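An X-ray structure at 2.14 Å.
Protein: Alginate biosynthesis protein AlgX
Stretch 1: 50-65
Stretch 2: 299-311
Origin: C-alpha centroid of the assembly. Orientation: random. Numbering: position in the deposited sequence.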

ATOM      1  N   THR A  50      14.115  -8.567  13.020  1.00 34.88           N
ATOM      2  CA  THR A  50      12.771  -9.066  12.737  1.00 33.33           C
ATOM      3  C   THR A  50      12.258  -8.593  11.377  1.00 35.66           C
ATOM      4  O   THR A  50      11.440  -9.252  10.764  1.00 42.75           O
ATOM      5  CB  THR A  50      11.747  -8.676  13.828  1.00 34.42           C
ATOM      6  OG1 THR A  50      11.473  -7.274  13.759  1.00 37.83           O
ATOM      7  CG2 THR A  50      12.276  -9.018  15.230  1.00 37.78           C
ATOM      8  N   TYR A  51      12.731  -7.444  10.910  1.00 35.60           N
ATOM      9  CA  TYR A  51      12.283  -6.938   9.622  1.00 31.34           C
ATOM     10  C   TYR A  51      13.211  -7.370   8.499  1.00 35.57           C
ATOM     11  O   TYR A  51      12.747  -7.769   7.440  1.00 37.60           O
ATOM     12  CB  TYR A  51      12.203  -5.411   9.629  1.00 32.78           C
ATOM     13  CG  TYR A  51      11.094  -4.849  10.476  1.00 42.23           C
ATOM     14  CD1 TYR A  51      11.224  -4.753  11.865  1.00 39.98           C
ATOM     15  CD2 TYR A  51       9.908  -4.416   9.894  1.00 37.70           C
ATOM     16  CE1 TYR A  51      10.201  -4.226  12.640  1.00 43.89           C
ATOM     17  CE2 TYR A  51       8.878  -3.902  10.654  1.00 36.49           C
ATOM     18  CZ  TYR A  51       9.027  -3.801  12.028  1.00 47.73           C
ATOM     19  OH  TYR A  51       7.996  -3.275  12.778  1.00 45.18           O
ATOM     20  N   ASP A  52      14.518  -7.262   8.723  1.00 33.41           N
ATOM     21  CA  ASP A  52      15.488  -7.407   7.637  1.00 34.68           C
ATOM     22  C   ASP A  52      16.020  -8.814   7.528  1.00 36.37           C
ATOM     23  O   ASP A  52      16.376  -9.266   6.435  1.00 32.96           O
ATOM     24  CB  ASP A  52      16.674  -6.459   7.818  1.00 31.86           C
ATOM     25  CG  ASP A  52      16.258  -5.011   7.866  1.00 36.22           C
ATOM     26  OD1 ASP A  52      15.173  -4.654   7.339  1.00 32.70           O
ATOM     27  OD2 ASP A  52      17.042  -4.225   8.417  1.00 36.57           O
ATOM     28  N   LEU A  53      16.087  -9.496   8.663  1.00 34.88           N
ATOM     29  CA  LEU A  53      16.709 -10.818   8.715  1.00 39.08           C
ATOM     30  C   LEU A  53      15.672 -11.899   8.933  1.00 39.91           C
ATOM     31  O   LEU A  53      15.987 -12.998   9.401  1.00 37.80           O
ATOM     32  CB  LEU A  53      17.763 -10.876   9.823  1.00 42.92           C
ATOM     33  CG  LEU A  53      18.917  -9.880   9.673  1.00 44.68           C
ATOM     34  CD1 LEU A  53      19.926 -10.022  10.805  1.00 36.05           C
ATOM     35  CD2 LEU A  53      19.594 -10.066   8.315  1.00 40.51           C
ATOM     36  N   ARG A  54      14.429 -11.587   8.589  1.00 33.74           N
ATOM     37  CA  ARG A  54      13.348 -12.534   8.794  1.00 33.55           C
ATOM     38  C   ARG A  54      13.448 -13.647   7.764  1.00 39.20           C
ATOM     39  O   ARG A  54      14.042 -13.457   6.694  1.00 35.67           O
ATOM     40  CB  ARG A  54      11.996 -11.835   8.684  1.00 38.84           C
ATOM     41  CG  ARG A  54      11.619 -11.393   7.268  1.00 39.41           C
ATOM     42  CD  ARG A  54      10.108 -11.298   7.160  1.00 45.56           C
ATOM     43  NE  ARG A  54       9.585 -10.037   7.654  1.00 55.33           N
ATOM     44  CZ  ARG A  54       8.438  -9.890   8.312  1.00 46.74           C
ATOM     45  NH1 ARG A  54       7.662 -10.931   8.589  1.00 44.22           N
ATOM     46  NH2 ARG A  54       8.076  -8.679   8.694  1.00 46.25           N
ATOM     47  N   THR A  55      12.873 -14.802   8.099  1.00 35.10           N
ATOM     48  CA  THR A  55      12.770 -15.928   7.167  1.00 39.96           C
ATOM     49  C   THR A  55      11.331 -16.266   6.838  1.00 34.96           C
ATOM     50  O   THR A  55      11.073 -17.138   6.019  1.00 42.38           O
ATOM     51  CB  THR A  55      13.412 -17.209   7.734  1.00 51.47           C
ATOM     52  OG1 THR A  55      12.798 -17.527   8.990  1.00 63.41           O
ATOM     53  CG2 THR A  55      14.918 -17.020   7.934  1.00 44.53           C
ATOM     54  N   ASP A  56      10.382 -15.587   7.474  1.00 35.41           N
ATOM     55  CA  ASP A  56       8.964 -15.886   7.257  1.00 43.71           C
ATOM     56  C   ASP A  56       8.336 -14.871   6.308  1.00 44.47           C
ATOM     57  O   ASP A  56       8.520 -13.679   6.488  1.00 35.27           O
ATOM     58  CB  ASP A  56       8.220 -15.880   8.594  1.00 51.17           C
ATOM     59  CG  ASP A  56       8.264 -14.522   9.272  1.00 53.26           C
ATOM     60  OD1 ASP A  56       9.365 -14.104   9.698  1.00 46.66           O
ATOM     61  OD2 ASP A  56       7.206 -13.863   9.354  1.00 60.11           O
ATOM     62  N   PHE A  57       7.599 -15.340   5.297  1.00 41.96           N
ATOM     63  CA  PHE A  57       6.982 -14.449   4.312  1.00 33.58           C
ATOM     64  C   PHE A  57       5.565 -14.915   3.972  1.00 44.14           C
ATOM     65  O   PHE A  57       5.218 -16.060   4.221  1.00 42.49           O
ATOM     66  CB  PHE A  57       7.835 -14.380   3.035  1.00 30.44           C
ATOM     67  CG  PHE A  57       9.180 -13.750   3.248  1.00 31.25           C
ATOM     68  CD1 PHE A  57       9.312 -12.378   3.270  1.00 28.62           C
ATOM     69  CD2 PHE A  57      10.306 -14.532   3.448  1.00 31.70           C
ATOM     70  CE1 PHE A  57      10.551 -11.778   3.494  1.00 37.79           C
ATOM     71  CE2 PHE A  57      11.549 -13.946   3.665  1.00 33.91           C
ATOM     72  CZ  PHE A  57      11.672 -12.562   3.683  1.00 38.63           C
ATOM     73  N   GLY A  58       4.750 -14.031   3.410  1.00 42.82           N
ATOM     74  CA  GLY A  58       3.409 -14.409   2.989  1.00 38.98           C
ATOM     75  C   GLY A  58       2.296 -14.024   3.951  1.00 45.33           C
ATOM     76  O   GLY A  58       2.411 -13.068   4.726  1.00 42.34           O
ATOM     77  N   THR A  59       1.200 -14.773   3.889  1.00 33.60           N
ATOM     78  CA  THR A  59       0.037 -14.496   4.707  1.00 38.67           C
ATOM     79  C   THR A  59      -0.779 -15.775   4.904  1.00 40.90           C
ATOM     80  O   THR A  59      -0.403 -16.836   4.416  1.00 43.64           O
ATOM     81  CB  THR A  59      -0.855 -13.421   4.060  1.00 40.54           C
ATOM     82  OG1 THR A  59      -1.963 -13.136   4.928  1.00 43.23           O
ATOM     83  CG2 THR A  59      -1.383 -13.902   2.707  1.00 37.46           C
ATOM     84  N   SER A  60      -1.895 -15.657   5.620  1.00 38.48           N
ATOM     85  CA  SER A  60      -2.784 -16.788   5.891  1.00 46.82           C
ATOM     86  C   SER A  60      -3.578 -17.198   4.658  1.00 52.48           C
ATOM     87  O   SER A  60      -3.618 -16.461   3.667  1.00 49.59           O
ATOM     88  CB  SER A  60      -3.775 -16.405   6.984  1.00 49.03           C
ATOM     89  OG  SER A  60      -4.676 -15.428   6.503  1.00 50.34           O
ATOM     90  N   ALA A  61      -4.221 -18.366   4.732  1.00 51.79           N
ATOM     91  CA  ALA A  61      -5.053 -18.868   3.644  1.00 49.47           C
ATOM     92  C   ALA A  61      -6.150 -17.868   3.301  1.00 48.18           C
ATOM     93  O   ALA A  61      -6.459 -17.628   2.126  1.00 53.19           O
ATOM     94  CB  ALA A  61      -5.665 -20.214   4.020  1.00 55.08           C
ATOM     95  N   GLU A  62      -6.733 -17.289   4.344  1.00 42.70           N
ATOM     96  CA  GLU A  62      -7.714 -16.223   4.183  1.00 49.09           C
ATOM     97  C   GLU A  62      -7.134 -15.025   3.409  1.00 50.72           C
ATOM     98  O   GLU A  62      -7.801 -14.444   2.549  1.00 47.89           O
ATOM     99  CB  GLU A  62      -8.253 -15.787   5.550  1.00 41.48           C
ATOM    100  CG  GLU A  62      -9.118 -14.523   5.530  1.00 54.97           C
ATOM    101  CD  GLU A  62     -10.438 -14.695   4.778  1.00 73.19           C
ATOM    102  OE1 GLU A  62     -10.804 -15.840   4.424  1.00 75.76           O
ATOM    103  OE2 GLU A  62     -11.115 -13.670   4.537  1.00 80.09           O
ATOM    104  N   GLY A  63      -5.893 -14.664   3.716  1.00 52.00           N
ATOM    105  CA  GLY A  63      -5.218 -13.595   3.001  1.00 45.48           C
ATOM    106  C   GLY A  63      -5.103 -13.888   1.521  1.00 42.27           C
ATOM    107  O   GLY A  63      -5.376 -13.021   0.685  1.00 40.90           O
ATOM    108  N   TRP A  64      -4.702 -15.114   1.191  1.00 39.15           N
ATOM    109  CA  TRP A  64      -4.583 -15.503  -0.216  1.00 48.63           C
ATOM    110  C   TRP A  64      -5.930 -15.489  -0.939  1.00 43.99           C
ATOM    111  O   TRP A  64      -6.014 -15.063  -2.101  1.00 38.18           O
ATOM    112  CB  TRP A  64      -3.850 -16.842  -0.374  1.00 44.59           C
ATOM    113  CG  TRP A  64      -2.407 -16.729   0.047  1.00 40.99           C
ATOM    114  CD1 TRP A  64      -1.815 -17.338   1.111  1.00 43.02           C
ATOM    115  CD2 TRP A  64      -1.392 -15.915  -0.567  1.00 37.59           C
ATOM    116  NE1 TRP A  64      -0.486 -16.967   1.193  1.00 39.62           N
ATOM    117  CE2 TRP A  64      -0.204 -16.099   0.169  1.00 38.16           C
ATOM    118  CE3 TRP A  64      -1.372 -15.060  -1.673  1.00 39.30           C
ATOM    119  CZ2 TRP A  64       0.992 -15.456  -0.162  1.00 36.34           C
ATOM    120  CZ3 TRP A  64      -0.189 -14.437  -2.009  1.00 42.57           C
ATOM    121  CH2 TRP A  64       0.978 -14.628  -1.247  1.00 45.19           C
ATOM    122  N   ARG A  65      -6.985 -15.910  -0.242  1.00 45.18           N
ATOM    123  CA  ARG A  65      -8.331 -15.813  -0.809  1.00 48.75           C
ATOM    124  C   ARG A  65      -8.762 -14.366  -1.054  1.00 42.38           C
ATOM    125  O   ARG A  65      -9.357 -14.050  -2.086  1.00 46.64           O
ATOM    126  CB  ARG A  65      -9.366 -16.520   0.077  1.00 54.54           C
ATOM    127  CG  ARG A  65      -9.294 -18.034   0.015  1.00 57.54           C
ATOM    128  CD  ARG A  65     -10.529 -18.665   0.623  1.00 59.92           C
ATOM    129  NE  ARG A  65     -10.771 -18.203   1.985  1.00 56.48           N
ATOM    130  CZ  ARG A  65     -10.297 -18.806   3.069  1.00 58.10           C
ATOM    131  NH1 ARG A  65      -9.553 -19.901   2.954  1.00 62.33           N
ATOM    132  NH2 ARG A  65     -10.572 -18.319   4.270  1.00 58.03           N
ATOM    133  N   ALA A 299       6.104  -3.523   1.204  1.00 28.27           N
ATOM    134  CA  ALA A 299       7.137  -4.385   1.756  1.00 26.94           C
ATOM    135  C   ALA A 299       6.589  -5.600   2.511  1.00 33.87           C
ATOM    136  O   ALA A 299       5.384  -5.809   2.608  1.00 34.35           O
ATOM    137  CB  ALA A 299       8.089  -3.583   2.653  1.00 30.83           C
ATOM    138  N   THR A 300       7.497  -6.385   3.076  1.00 29.92           N
ATOM    139  CA  THR A 300       7.159  -7.722   3.544  1.00 27.95           C
ATOM    140  C   THR A 300       6.628  -7.809   4.982  1.00 38.19           C
ATOM    141  O   THR A 300       6.358  -8.907   5.464  1.00 41.98           O
ATOM    142  CB  THR A 300       8.387  -8.659   3.402  1.00 28.42           C
ATOM    143  OG1 THR A 300       9.509  -8.103   4.116  1.00 30.53           O
ATOM    144  CG2 THR A 300       8.762  -8.816   1.925  1.00 33.05           C
ATOM    145  N   HIS A 301       6.477  -6.671   5.667  1.00 33.90           N
ATOM    146  CA  HIS A 301       6.069  -6.708   7.075  1.00 38.06           C
ATOM    147  C   HIS A 301       4.580  -6.454   7.294  1.00 37.99           C
ATOM    148  O   HIS A 301       4.105  -6.516   8.414  1.00 41.57           O
ATOM    149  CB  HIS A 301       6.899  -5.728   7.927  1.00 27.25           C
ATOM    150  CG  HIS A 301       6.730  -4.292   7.531  1.00 37.02           C
ATOM    151  ND1 HIS A 301       7.371  -3.737   6.441  1.00 35.35           N
ATOM    152  CD2 HIS A 301       5.980  -3.299   8.072  1.00 30.92           C
ATOM    153  CE1 HIS A 301       7.036  -2.462   6.337  1.00 35.13           C
ATOM    154  NE2 HIS A 301       6.200  -2.168   7.319  1.00 31.67           N
ATOM    155  N   TYR A 302       3.847  -6.141   6.235  1.00 30.10           N
ATOM    156  CA  TYR A 302       2.436  -5.841   6.400  1.00 35.08           C
ATOM    157  C   TYR A 302       1.596  -7.094   6.499  1.00 38.74           C
ATOM    158  O   TYR A 302       1.936  -8.139   5.936  1.00 43.64           O
ATOM    159  CB  TYR A 302       1.927  -4.978   5.254  1.00 31.81           C
ATOM    160  CG  TYR A 302       2.621  -3.660   5.185  1.00 33.50           C
ATOM    161  CD1 TYR A 302       2.440  -2.701   6.182  1.00 33.92           C
ATOM    162  CD2 TYR A 302       3.452  -3.360   4.119  1.00 29.30           C
ATOM    163  CE1 TYR A 302       3.104  -1.476   6.125  1.00 30.47           C
ATOM    164  CE2 TYR A 302       4.099  -2.162   4.050  1.00 29.21           C
ATOM    165  CZ  TYR A 302       3.928  -1.216   5.044  1.00 37.76           C
ATOM    166  OH  TYR A 302       4.599  -0.017   4.929  1.00 39.46           O
ATOM    167  N   ASP A 303       0.484  -6.972   7.213  1.00 40.16           N
ATOM    168  CA  ASP A 303      -0.475  -8.062   7.333  1.00 43.48           C
ATOM    169  C   ASP A 303      -1.391  -7.997   6.130  1.00 45.45           C
ATOM    170  O   ASP A 303      -2.273  -7.140   6.072  1.00 46.19           O
ATOM    171  CB  ASP A 303      -1.292  -7.920   8.622  1.00 48.87           C
ATOM    172  CG  ASP A 303      -2.486  -8.869   8.670  1.00 52.64           C
ATOM    173  OD1 ASP A 303      -2.456  -9.912   7.983  1.00 44.70           O
ATOM    174  OD2 ASP A 303      -3.454  -8.574   9.399  1.00 58.68           O
ATOM    175  N   MET A 304      -1.177  -8.908   5.178  1.00 50.95           N
ATOM    176  CA  MET A 304      -1.913  -8.915   3.914  1.00 40.49           C
ATOM    177  C   MET A 304      -3.318  -9.486   4.035  1.00 42.79           C
ATOM    178  O   MET A 304      -4.051  -9.527   3.051  1.00 45.85           O
ATOM    179  CB  MET A 304      -1.141  -9.697   2.837  1.00 38.97           C
ATOM    180  CG  MET A 304       0.260  -9.155   2.522  1.00 43.05           C
ATOM    181  SD  MET A 304       0.891  -9.780   0.930  1.00 41.43           S
ATOM    182  CE  MET A 304       1.131 -11.515   1.278  1.00 33.83           C
ATOM    183  N   ALA A 305      -3.701  -9.942   5.224  1.00 38.55           N
ATOM    184  CA  ALA A 305      -5.029 -10.520   5.385  1.00 41.38           C
ATOM    185  C   ALA A 305      -6.044  -9.601   6.070  1.00 45.83           C
ATOM    186  O   ALA A 305      -7.193  -9.987   6.228  1.00 50.81           O
ATOM    187  CB  ALA A 305      -4.946 -11.853   6.116  1.00 43.05           C
ATOM    188  N   GLN A 306      -5.628  -8.400   6.473  1.00 48.66           N
ATOM    189  CA  GLN A 306      -6.499  -7.495   7.236  1.00 47.42           C
ATOM    190  C   GLN A 306      -7.868  -7.305   6.576  1.00 48.97           C
ATOM    191  O   GLN A 306      -7.960  -6.772   5.471  1.00 48.72           O
ATOM    192  CB  GLN A 306      -5.815  -6.141   7.420  1.00 45.95           C
ATOM    193  CG  GLN A 306      -6.673  -5.113   8.136  1.00 60.80           C
ATOM    194  CD  GLN A 306      -6.304  -3.685   7.769  1.00 71.85           C
ATOM    195  OE1 GLN A 306      -5.322  -3.443   7.065  1.00 75.75           O
ATOM    196  NE2 GLN A 306      -7.100  -2.732   8.236  1.00 74.98           N
ATOM    197  N   LYS A 307      -8.930  -7.745   7.246  1.00 48.72           N
ATOM    198  CA  LYS A 307     -10.249  -7.808   6.610  1.00 51.22           C
ATOM    199  C   LYS A 307     -10.864  -6.441   6.305  1.00 48.99           C
ATOM    200  O   LYS A 307     -11.541  -6.257   5.283  1.00 53.30           O
ATOM    201  CB  LYS A 307     -11.210  -8.672   7.426  1.00 61.84           C
ATOM    202  CG  LYS A 307     -10.856 -10.150   7.404  1.00 69.11           C
ATOM    203  CD  LYS A 307     -11.995 -11.009   7.920  1.00 74.15           C
ATOM    204  N   SER A 308     -10.612  -5.476   7.182  1.00 44.00           N
ATOM    205  CA  SER A 308     -11.138  -4.133   6.973  1.00 49.72           C
ATOM    206  C   SER A 308     -10.552  -3.451   5.728  1.00 47.47           C
ATOM    207  O   SER A 308     -11.159  -2.524   5.176  1.00 43.57           O
ATOM    208  CB  SER A 308     -10.959  -3.269   8.228  1.00 51.37           C
ATOM    209  OG  SER A 308      -9.609  -3.273   8.662  1.00 57.94           O
ATOM    210  N   PHE A 309      -9.381  -3.911   5.280  1.00 47.43           N
ATOM    211  CA  PHE A 309      -8.834  -3.449   4.002  1.00 39.09           C
ATOM    212  C   PHE A 309      -9.716  -3.882   2.838  1.00 37.65           C
ATOM    213  O   PHE A 309     -10.129  -3.063   2.005  1.00 43.10           O
ATOM    214  CB  PHE A 309      -7.414  -3.972   3.773  1.00 40.18           C
ATOM    215  CG  PHE A 309      -6.898  -3.713   2.386  1.00 36.05           C
ATOM    216  CD1 PHE A 309      -6.614  -2.422   1.972  1.00 37.40           C
ATOM    217  CD2 PHE A 309      -6.709  -4.753   1.494  1.00 40.55           C
ATOM    218  CE1 PHE A 309      -6.139  -2.168   0.690  1.00 38.28           C
ATOM    219  CE2 PHE A 309      -6.229  -4.507   0.204  1.00 41.43           C
ATOM    220  CZ  PHE A 309      -5.947  -3.213  -0.196  1.00 38.41           C
ATOM    221  N   TYR A 310      -9.999  -5.178   2.777  1.00 38.81           N
ATOM    222  CA  TYR A 310     -10.780  -5.732   1.680  1.00 40.19           C
ATOM    223  C   TYR A 310     -12.240  -5.283   1.680  1.00 45.59           C
ATOM    224  O   TYR A 310     -12.825  -5.086   0.613  1.00 47.18           O
ATOM    225  CB  TYR A 310     -10.631  -7.260   1.641  1.00 45.70           C
ATOM    226  CG  TYR A 310      -9.185  -7.652   1.406  1.00 40.68           C
ATOM    227  CD1 TYR A 310      -8.663  -7.729   0.115  1.00 41.25           C
ATOM    228  CD2 TYR A 310      -8.325  -7.878   2.475  1.00 43.15           C
ATOM    229  CE1 TYR A 310      -7.323  -8.055  -0.110  1.00 35.37           C
ATOM    230  CE2 TYR A 310      -6.988  -8.210   2.269  1.00 38.69           C
ATOM    231  CZ  TYR A 310      -6.493  -8.293   0.970  1.00 42.82           C
ATOM    232  OH  TYR A 310      -5.166  -8.615   0.763  1.00 40.49           O
ATOM    233  N   ARG A 311     -12.819  -5.097   2.869  1.00 46.83           N
ATOM    234  CA  ARG A 311     -14.174  -4.542   2.963  1.00 51.46           C
ATOM    235  C   ARG A 311     -14.321  -3.152   2.324  1.00 46.48           C
ATOM    236  O   ARG A 311     -15.409  -2.761   1.905  1.00 45.32           O
ATOM    237  CB  ARG A 311     -14.639  -4.491   4.419  1.00 47.72           C
ATOM    238  CG  ARG A 311     -14.767  -5.858   5.047  1.00 57.45           C
ATOM    239  CD  ARG A 311     -15.322  -5.758   6.445  1.00 53.46           C
ATOM    240  NE  ARG A 311     -16.699  -5.280   6.464  1.00 49.83           N
ATOM    241  CZ  ARG A 311     -17.345  -4.980   7.584  1.00 58.31           C
ATOM    242  NH1 ARG A 311     -16.723  -5.110   8.748  1.00 56.67           N
ATOM    243  NH2 ARG A 311     -18.603  -4.551   7.550  1.00 57.67           N
TER
HETATM  244  O   HOH W   1      10.121  -7.314   6.714  1.00 27.52           O
HETATM  245  O   HOH W   2       4.118 -10.383   3.704  1.00 43.83           O
HETATM  246  O   HOH W   3       0.903 -10.792   5.627  1.00 46.02           O
HETATM  247  O   HOH W   4       5.325 -11.457   5.560  1.00 53.69           O
HETATM  248  O   HOH W   5      -0.863 -11.654   7.144  1.00 48.34           O

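Two segments can pack closely without exchanging a single direct hydrogen bond, as when apolar groups pack and water links the polar ones. The contact between residues 50-65 and 299-311 of AlgX is a compact example. It buries 549 Å² in all, no hydrogen bond crosses directly between the modelled atoms, and three residues of the second stretch, M304, T300 and A305, are covered most.

M304 contributes the largest share. Its side chain leaves the backbone toward the first stretch, and with chi angles in the m, t and m wells its terminal methyl comes to rest among three residues. M304 CE lies 3.7 Å from T59 CG2, 3.8 Å from G58 C and 4.0 Å from W64 CH2. The methyl thus meets a methyl, a backbone carbon and an indole carbon. The backbone of M304 is equally well used. Its carbonyl accepts a hydrogen bond from the hydroxyl of Y310, with Y310 OH 2.7 Å from M304 O, while its amide donates to water 3, M304 N lying 2.8 Å from the water O. That water in turn donates to G58 O and Y302 O, each 2.9 Å from its oxygen, and so ties the two stretches together beside the methionine.

A305, third in covered area, shows how a small side chain permits close approach. The CA atoms of G63 and A305 are only 3.9 Å apart, and A305 CB sits 3.6 Å from G63 CA, 3.5 Å from T59 OG1 and 3.6 Å from S60 OG. Glycine at position 63 is part of the fit: an ideal CB there would stand a tight 3.1 Å from A305 CB and would clash with T59 OG1 at 2.3 Å. The surrounding backbone is held by local bonds. G63 N donates to S60 OG at 3.1 Å, capping the helix that begins at A61, and A305 N donates to D303 OD1 at 3.0 Å within a type I turn. Water 5 joins the two sides here, its O 2.9 Å from T59 OG1 and, as donor, 2.5 Å from D303 OD1.

T300 anchors the other end. F57 meets it with its ring edge, F57 CE1 lying 3.8 Å from T300 CB, whereas the guanidinium of R54 presents a face to the carbonyl, with R54 CZ 3.7 Å from T300 O. A polar link runs through water 1, whose O accepts from R54 NE at 2.9 Å, donates to Y51 O at 2.8 Å and lies 2.8 Å from T300 OG1. Next door, Y51 directs its edge toward the face of H301 in an offset arrangement, the ring centroids 5.5 Å apart and the planes at 62°.

The principle is clear from the whole: side chains pack against side chains and against backbone, and bound waters carry polar links between the stretches.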